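Segregation and condensation protein A (Thermococcus onnurineus, PDB 6IVH) is probably the kleisin subunit of an archaeal Smc-based condensin, acting in chromosome condensation and segregation. Local coordinates at residues Ile9-Leu18 against Leu34-Met45. Residues are numbered along the deposited sequence; the frame is centred on the assembly and turned at random.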
ATOM      1  N   ILE A   9       1.153  12.900  -6.028  1.00 39.89           N
ATOM      2  CA  ILE A   9       1.790  11.685  -5.531  1.00 37.91           C
ATOM      3  C   ILE A   9       0.822  10.523  -5.715  1.00 39.11           C
ATOM      4  O   ILE A   9      -0.304  10.548  -5.206  1.00 41.04           O
ATOM      5  CB  ILE A   9       2.196  11.836  -4.058  1.00 35.98           C
ATOM      6  CG1 ILE A   9       3.142  13.023  -3.870  1.00 41.17           C
ATOM      7  CG2 ILE A   9       2.842  10.557  -3.553  1.00 38.53           C
ATOM      8  CD1 ILE A   9       4.413  12.924  -4.662  1.00 44.30           C
ATOM      9  N   THR A  10       1.256   9.511  -6.439  1.00 36.49           N
ATOM     10  CA  THR A  10       0.436   8.351  -6.735  1.00 39.50           C
ATOM     11  C   THR A  10       0.752   7.214  -5.775  1.00 31.91           C
ATOM     12  O   THR A  10       1.794   7.220  -5.112  1.00 29.75           O
ATOM     13  CB  THR A  10       0.674   7.896  -8.179  1.00 43.22           C
ATOM     14  OG1 THR A  10       2.039   7.492  -8.331  1.00 42.90           O
ATOM     15  CG2 THR A  10       0.367   9.030  -9.149  1.00 36.28           C
ATOM     16  N   PRO A  11      -0.138   6.222  -5.659  1.00 31.60           N
ATOM     17  CA  PRO A  11       0.173   5.065  -4.801  1.00 33.04           C
ATOM     18  C   PRO A  11       1.463   4.363  -5.179  1.00 34.54           C
ATOM     19  O   PRO A  11       2.164   3.851  -4.296  1.00 34.87           O
ATOM     20  CB  PRO A  11      -1.040   4.145  -4.998  1.00 37.38           C
ATOM     21  CG  PRO A  11      -2.142   5.046  -5.420  1.00 36.23           C
ATOM     22  CD  PRO A  11      -1.508   6.158  -6.202  1.00 30.98           C
ATOM     23  N   VAL A  12       1.799   4.320  -6.470  1.00 31.29           N
ATOM     24  CA  VAL A  12       3.023   3.651  -6.896  1.00 34.21           C
ATOM     25  C   VAL A  12       4.247   4.414  -6.408  1.00 40.84           C
ATOM     26  O   VAL A  12       5.250   3.812  -6.004  1.00 36.55           O
ATOM     27  CB  VAL A  12       3.027   3.482  -8.425  1.00 38.99           C
ATOM     28  CG1 VAL A  12       4.273   2.733  -8.877  1.00 34.95           C
ATOM     29  CG2 VAL A  12       1.764   2.763  -8.881  1.00 39.17           C
ATOM     30  N   ASP A  13       4.179   5.751  -6.429  1.00 38.60           N
ATOM     31  CA  ASP A  13       5.290   6.574  -5.956  1.00 33.26           C
ATOM     32  C   ASP A  13       5.685   6.203  -4.532  1.00 37.80           C
ATOM     33  O   ASP A  13       6.871   6.039  -4.226  1.00 38.22           O
ATOM     34  CB  ASP A  13       4.916   8.054  -6.035  1.00 36.28           C
ATOM     35  CG  ASP A  13       4.773   8.549  -7.458  1.00 37.72           C
ATOM     36  OD1 ASP A  13       5.522   8.071  -8.333  1.00 39.72           O
ATOM     37  OD2 ASP A  13       3.909   9.419  -7.700  1.00 42.44           O
ATOM     38  N   ILE A  14       4.699   6.066  -3.645  1.00 36.86           N
ATOM     39  CA  ILE A  14       4.998   5.758  -2.251  1.00 35.64           C
ATOM     40  C   ILE A  14       5.550   4.344  -2.120  1.00 39.17           C
ATOM     41  O   ILE A  14       6.504   4.103  -1.369  1.00 35.92           O
ATOM     42  CB  ILE A  14       3.746   5.970  -1.381  1.00 36.84           C
ATOM     43  CG1 ILE A  14       3.273   7.424  -1.480  1.00 31.42           C
ATOM     44  CG2 ILE A  14       4.027   5.583   0.062  1.00 39.14           C
ATOM     45  CD1 ILE A  14       1.992   7.713  -0.727  1.00 30.97           C
ATOM     46  N   LEU A  15       4.974   3.390  -2.854  1.00 40.65           N
ATOM     47  CA  LEU A  15       5.429   2.008  -2.747  1.00 41.08           C
ATOM     48  C   LEU A  15       6.838   1.841  -3.304  1.00 40.27           C
ATOM     49  O   LEU A  15       7.664   1.140  -2.707  1.00 40.88           O
ATOM     50  CB  LEU A  15       4.448   1.076  -3.458  1.00 41.60           C
ATOM     51  CG  LEU A  15       3.057   0.968  -2.824  1.00 38.09           C
ATOM     52  CD1 LEU A  15       2.060   0.350  -3.791  1.00 24.68           C
ATOM     53  CD2 LEU A  15       3.126   0.163  -1.531  1.00 31.80           C
ATOM     54  N   LEU A  16       7.136   2.489  -4.437  1.00 40.42           N
ATOM     55  CA  LEU A  16       8.467   2.370  -5.032  1.00 42.03           C
ATOM     56  C   LEU A  16       9.541   2.974  -4.132  1.00 43.66           C
ATOM     57  O   LEU A  16      10.645   2.424  -4.014  1.00 44.17           O
ATOM     58  CB  LEU A  16       8.504   3.032  -6.412  1.00 40.72           C
ATOM     59  CG  LEU A  16       7.787   2.334  -7.564  1.00 44.12           C
ATOM     60  CD1 LEU A  16       7.858   3.161  -8.835  1.00 40.07           C
ATOM     61  CD2 LEU A  16       8.410   0.980  -7.784  1.00 45.33           C
ATOM     62  N   GLN A  17       9.250   4.117  -3.510  1.00 42.63           N
ATOM     63  CA  GLN A  17      10.221   4.754  -2.626  1.00 44.37           C
ATOM     64  C   GLN A  17      10.465   3.919  -1.374  1.00 48.42           C
ATOM     65  O   GLN A  17      11.555   3.971  -0.793  1.00 45.44           O
ATOM     66  CB  GLN A  17       9.743   6.162  -2.258  1.00 42.01           C
ATOM     67  CG  GLN A  17      10.742   6.990  -1.432  1.00 45.24           C
ATOM     68  CD  GLN A  17      10.564   6.829   0.069  1.00 56.93           C
ATOM     69  OE1 GLN A  17       9.496   6.434   0.547  1.00 59.58           O
ATOM     70  NE2 GLN A  17      11.613   7.140   0.821  1.00 56.82           N
ATOM     71  N   LEU A  18       9.458   3.162  -0.936  1.00 46.54           N
ATOM     72  CA  LEU A  18       9.667   2.213   0.153  1.00 45.25           C
ATOM     73  C   LEU A  18      10.576   1.075  -0.288  1.00 47.57           C
ATOM     74  O   LEU A  18      11.445   0.633   0.471  1.00 47.21           O
ATOM     75  CB  LEU A  18       8.325   1.665   0.646  1.00 42.13           C
ATOM     76  CG  LEU A  18       7.385   2.623   1.383  1.00 38.48           C
ATOM     77  CD1 LEU A  18       6.061   1.940   1.695  1.00 33.30           C
ATOM     78  CD2 LEU A  18       8.044   3.128   2.655  1.00 43.46           C
ATOM     79  N   LEU A  34       3.731  -3.471   5.969  1.00 52.48           N
ATOM     80  CA  LEU A  34       3.770  -2.522   4.860  1.00 42.08           C
ATOM     81  C   LEU A  34       2.730  -1.421   5.022  1.00 41.60           C
ATOM     82  O   LEU A  34       2.958  -0.288   4.580  1.00 42.45           O
ATOM     83  CB  LEU A  34       3.561  -3.261   3.535  1.00 40.09           C
ATOM     84  CG  LEU A  34       3.643  -2.508   2.199  1.00 36.53           C
ATOM     85  CD1 LEU A  34       2.318  -1.856   1.806  1.00 29.35           C
ATOM     86  CD2 LEU A  34       4.762  -1.481   2.226  1.00 35.67           C
ATOM     87  N   THR A  35       1.590  -1.731   5.643  1.00 41.24           N
ATOM     88  CA  THR A  35       0.489  -0.774   5.699  1.00 42.29           C
ATOM     89  C   THR A  35       0.882   0.484   6.467  1.00 35.14           C
ATOM     90  O   THR A  35       0.653   1.605   5.998  1.00 36.80           O
ATOM     91  CB  THR A  35      -0.741  -1.429   6.326  1.00 43.32           C
ATOM     92  OG1 THR A  35      -1.124  -2.563   5.539  1.00 43.73           O
ATOM     93  CG2 THR A  35      -1.899  -0.441   6.379  1.00 39.05           C
ATOM     94  N   GLU A  36       1.486   0.322   7.645  1.00 35.61           N
ATOM     95  CA  GLU A  36       1.842   1.500   8.430  1.00 44.82           C
ATOM     96  C   GLU A  36       3.038   2.235   7.835  1.00 48.85           C
ATOM     97  O   GLU A  36       3.135   3.458   7.968  1.00 45.02           O
ATOM     98  CB  GLU A  36       2.112   1.114   9.887  1.00 48.72           C
ATOM     99  CG  GLU A  36       2.210   2.306  10.848  1.00 64.35           C
ATOM    100  CD  GLU A  36       0.934   3.140  10.910  1.00 65.84           C
ATOM    101  OE1 GLU A  36      -0.145   2.611  10.570  1.00 67.97           O
ATOM    102  OE2 GLU A  36       1.016   4.322  11.308  1.00 56.80           O
ATOM    103  N   LYS A  37       3.951   1.517   7.174  1.00 46.10           N
ATOM    104  CA  LYS A  37       5.032   2.190   6.456  1.00 43.65           C
ATOM    105  C   LYS A  37       4.477   3.071   5.343  1.00 40.00           C
ATOM    106  O   LYS A  37       4.979   4.177   5.104  1.00 36.27           O
ATOM    107  CB  LYS A  37       6.013   1.165   5.887  1.00 40.87           C
ATOM    108  CG  LYS A  37       6.729   0.322   6.932  1.00 41.04           C
ATOM    109  CD  LYS A  37       7.779  -0.569   6.284  1.00 46.44           C
ATOM    110  CE  LYS A  37       8.460  -1.468   7.304  1.00 46.35           C
ATOM    111  NZ  LYS A  37       7.567  -2.566   7.759  1.00 52.12           N
ATOM    112  N   TYR A  38       3.437   2.596   4.653  1.00 37.51           N
ATOM    113  CA  TYR A  38       2.767   3.419   3.652  1.00 36.74           C
ATOM    114  C   TYR A  38       2.126   4.644   4.291  1.00 39.23           C
ATOM    115  O   TYR A  38       2.224   5.757   3.759  1.00 36.87           O
ATOM    116  CB  TYR A  38       1.717   2.587   2.914  1.00 34.85           C
ATOM    117  CG  TYR A  38       0.956   3.339   1.843  1.00 31.40           C
ATOM    118  CD1 TYR A  38      -0.205   4.042   2.147  1.00 29.98           C
ATOM    119  CD2 TYR A  38       1.392   3.335   0.526  1.00 30.55           C
ATOM    120  CE1 TYR A  38      -0.902   4.727   1.168  1.00 33.27           C
ATOM    121  CE2 TYR A  38       0.705   4.016  -0.457  1.00 29.22           C
ATOM    122  CZ  TYR A  38      -0.442   4.709  -0.132  1.00 34.77           C
ATOM    123  OH  TYR A  38      -1.128   5.387  -1.114  1.00 35.85           O
ATOM    124  N   ILE A  39       1.459   4.457   5.431  1.00 38.85           N
ATOM    125  CA  ILE A  39       0.810   5.577   6.106  1.00 39.76           C
ATOM    126  C   ILE A  39       1.851   6.541   6.663  1.00 38.88           C
ATOM    127  O   ILE A  39       1.663   7.764   6.627  1.00 35.51           O
ATOM    128  CB  ILE A  39      -0.133   5.054   7.204  1.00 41.54           C
ATOM    129  CG1 ILE A  39      -1.305   4.297   6.571  1.00 42.84           C
ATOM    130  CG2 ILE A  39      -0.621   6.193   8.085  1.00 25.50           C
ATOM    131  CD1 ILE A  39      -2.289   3.735   7.577  1.00 49.18           C
ATOM    132  N   GLU A  40       2.960   6.009   7.186  1.00 36.65           N
ATOM    133  CA  GLU A  40       4.050   6.866   7.645  1.00 42.03           C
ATOM    134  C   GLU A  40       4.510   7.798   6.534  1.00 38.80           C
ATOM    135  O   GLU A  40       4.569   9.019   6.717  1.00 37.57           O
ATOM    136  CB  GLU A  40       5.222   6.018   8.148  1.00 42.19           C
ATOM    137  CG  GLU A  40       5.002   5.353   9.500  1.00 56.38           C
ATOM    138  CD  GLU A  40       6.132   4.408   9.875  1.00 73.35           C
ATOM    139  OE1 GLU A  40       7.251   4.571   9.341  1.00 75.40           O
ATOM    140  OE2 GLU A  40       5.902   3.500  10.704  1.00 80.53           O
ATOM    141  N   ARG A  41       4.827   7.235   5.366  1.00 37.98           N
ATOM    142  CA  ARG A  41       5.283   8.055   4.248  1.00 39.28           C
ATOM    143  C   ARG A  41       4.179   8.978   3.753  1.00 37.08           C
ATOM    144  O   ARG A  41       4.442  10.133   3.403  1.00 37.76           O
ATOM    145  CB  ARG A  41       5.787   7.162   3.113  1.00 39.95           C
ATOM    146  CG  ARG A  41       6.202   7.921   1.867  1.00 44.23           C
ATOM    147  CD  ARG A  41       7.478   8.715   2.111  1.00 43.28           C
ATOM    148  NE  ARG A  41       8.050   9.208   0.862  1.00 39.13           N
ATOM    149  CZ  ARG A  41       9.034  10.096   0.788  1.00 47.88           C
ATOM    150  NH1 ARG A  41       9.565  10.599   1.895  1.00 50.29           N
ATOM    151  NH2 ARG A  41       9.486  10.485  -0.396  1.00 55.04           N
ATOM    152  N   LEU A  42       2.937   8.488   3.722  1.00 34.83           N
ATOM    153  CA  LEU A  42       1.817   9.333   3.316  1.00 33.92           C
ATOM    154  C   LEU A  42       1.671  10.532   4.243  1.00 41.73           C
ATOM    155  O   LEU A  42       1.334  11.635   3.798  1.00 42.29           O
ATOM    156  CB  LEU A  42       0.527   8.518   3.291  1.00 32.00           C
ATOM    157  CG  LEU A  42      -0.714   9.256   2.795  1.00 30.16           C
ATOM    158  CD1 LEU A  42      -0.502   9.736   1.370  1.00 31.46           C
ATOM    159  CD2 LEU A  42      -1.942   8.366   2.893  1.00 33.78           C
ATOM    160  N   ARG A  43       1.920  10.335   5.538  1.00 40.17           N
ATOM    161  CA  ARG A  43       1.880  11.453   6.474  1.00 44.90           C
ATOM    162  C   ARG A  43       3.022  12.429   6.225  1.00 38.34           C
ATOM    163  O   ARG A  43       2.859  13.637   6.435  1.00 37.65           O
ATOM    164  CB  ARG A  43       1.918  10.926   7.910  1.00 41.82           C
ATOM    165  CG  ARG A  43       1.954  12.001   8.973  1.00 39.88           C
ATOM    166  CD  ARG A  43       1.680  11.417  10.345  1.00 46.25           C
ATOM    167  NE  ARG A  43       0.349  10.821  10.419  1.00 51.17           N
ATOM    168  CZ  ARG A  43      -0.764  11.512  10.645  1.00 51.36           C
ATOM    169  NH1 ARG A  43      -0.709  12.827  10.813  1.00 47.23           N
ATOM    170  NH2 ARG A  43      -1.935  10.890  10.700  1.00 50.56           N
ATOM    171  N   GLU A  44       4.175  11.931   5.770  1.00 36.89           N
ATOM    172  CA  GLU A  44       5.304  12.814   5.494  1.00 45.27           C
ATOM    173  C   GLU A  44       4.984  13.783   4.361  1.00 44.12           C
ATOM    174  O   GLU A  44       5.274  14.981   4.463  1.00 38.73           O
ATOM    175  CB  GLU A  44       6.548  11.989   5.159  1.00 41.96           C
ATOM    176  CG  GLU A  44       7.066  11.131   6.310  1.00 42.35           C
ATOM    177  CD  GLU A  44       8.309  10.335   5.936  1.00 48.47           C
ATOM    178  OE1 GLU A  44       8.806  10.496   4.800  1.00 44.07           O
ATOM    179  OE2 GLU A  44       8.785   9.543   6.779  1.00 42.53           O
HETATM  180  N   MSE A  45       4.385  13.289   3.279  1.00 44.16           N
HETATM  181  CA  MSE A  45       4.073  14.133   2.130  1.00 39.89           C
HETATM  182  C   MSE A  45       3.031  15.178   2.507  1.00 42.01           C
HETATM  183  O   MSE A  45       3.113  16.328   2.078  1.00 47.27           O
HETATM  184  CB  MSE A  45       3.569  13.294   0.952  1.00 43.62           C
HETATM  185  CG  MSE A  45       4.126  11.883   0.915  1.00 45.08           C
HETATM  186 SE   MSE A  45       6.050  11.719   0.622  0.30 53.86          SE
HETATM  187  CE  MSE A  45       6.307  13.014  -0.800  1.00 40.46           C
TER
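Ile14 and Tyr38 lie where helices 11-18 and 34-45 come nearest, their axes 10.0 Å apart and 112° between their directions, so the short helix crosses the longer one steeply. The beta-branched Ile14 fills this crossing with both its arms. Its CG2, anti to the backbone N, sits 3.5 Å from Tyr38 CD2, while its CD1 reaches Leu42 CD1 at 3.8 Å. Tyrosine suits its buried place because Ile14 and Leu15 pack against its apolar ring carbons on the CD2 side, while the hydroxyl at its far end is hydrogen-bonded to Ala56 O of helix 54-72. Further along, the two methyls of Leu34 part to serve two neighbours, CD2 packing 3.7 Å from Leu18 CD1 and CD1 meeting Leu15 CD2. This is a corner of the helical N-terminal domain of ScpA, the part of a kleisin that generally binds the neck of an SMC protein; Leu15 also touches Phe107 and Leu114 of helix 107-120. A capping box starts the short helix: Thr10 N donates to Asp13 OD2 at 2.9 Å, and Asp13 N donates back, weakly, to the Thr10 hydroxyl. Toward the partly exposed side, arginine suits both environments: Arg41 rests its aliphatic CG on Ile14 CG2 and lays its guanidinium between Gln17 CD and the selenium of Met45, a selenomethionine, on opposite faces. The Gln17 amide stacks at 24° to it rather than hydrogen-bonding, and Arg41 NH1 donates to Glu44 OE1 at 3.0 Å, nearly in the guanidinium plane, in a salt bridge. An alanine in place of Arg41 would probably leave Glu44 without its salt-bridge mate and the Gln17 amide free to turn. At the N-terminal end of segment 9-18, Ile9 CD1 approaches Met45 CE at 4.3 Å.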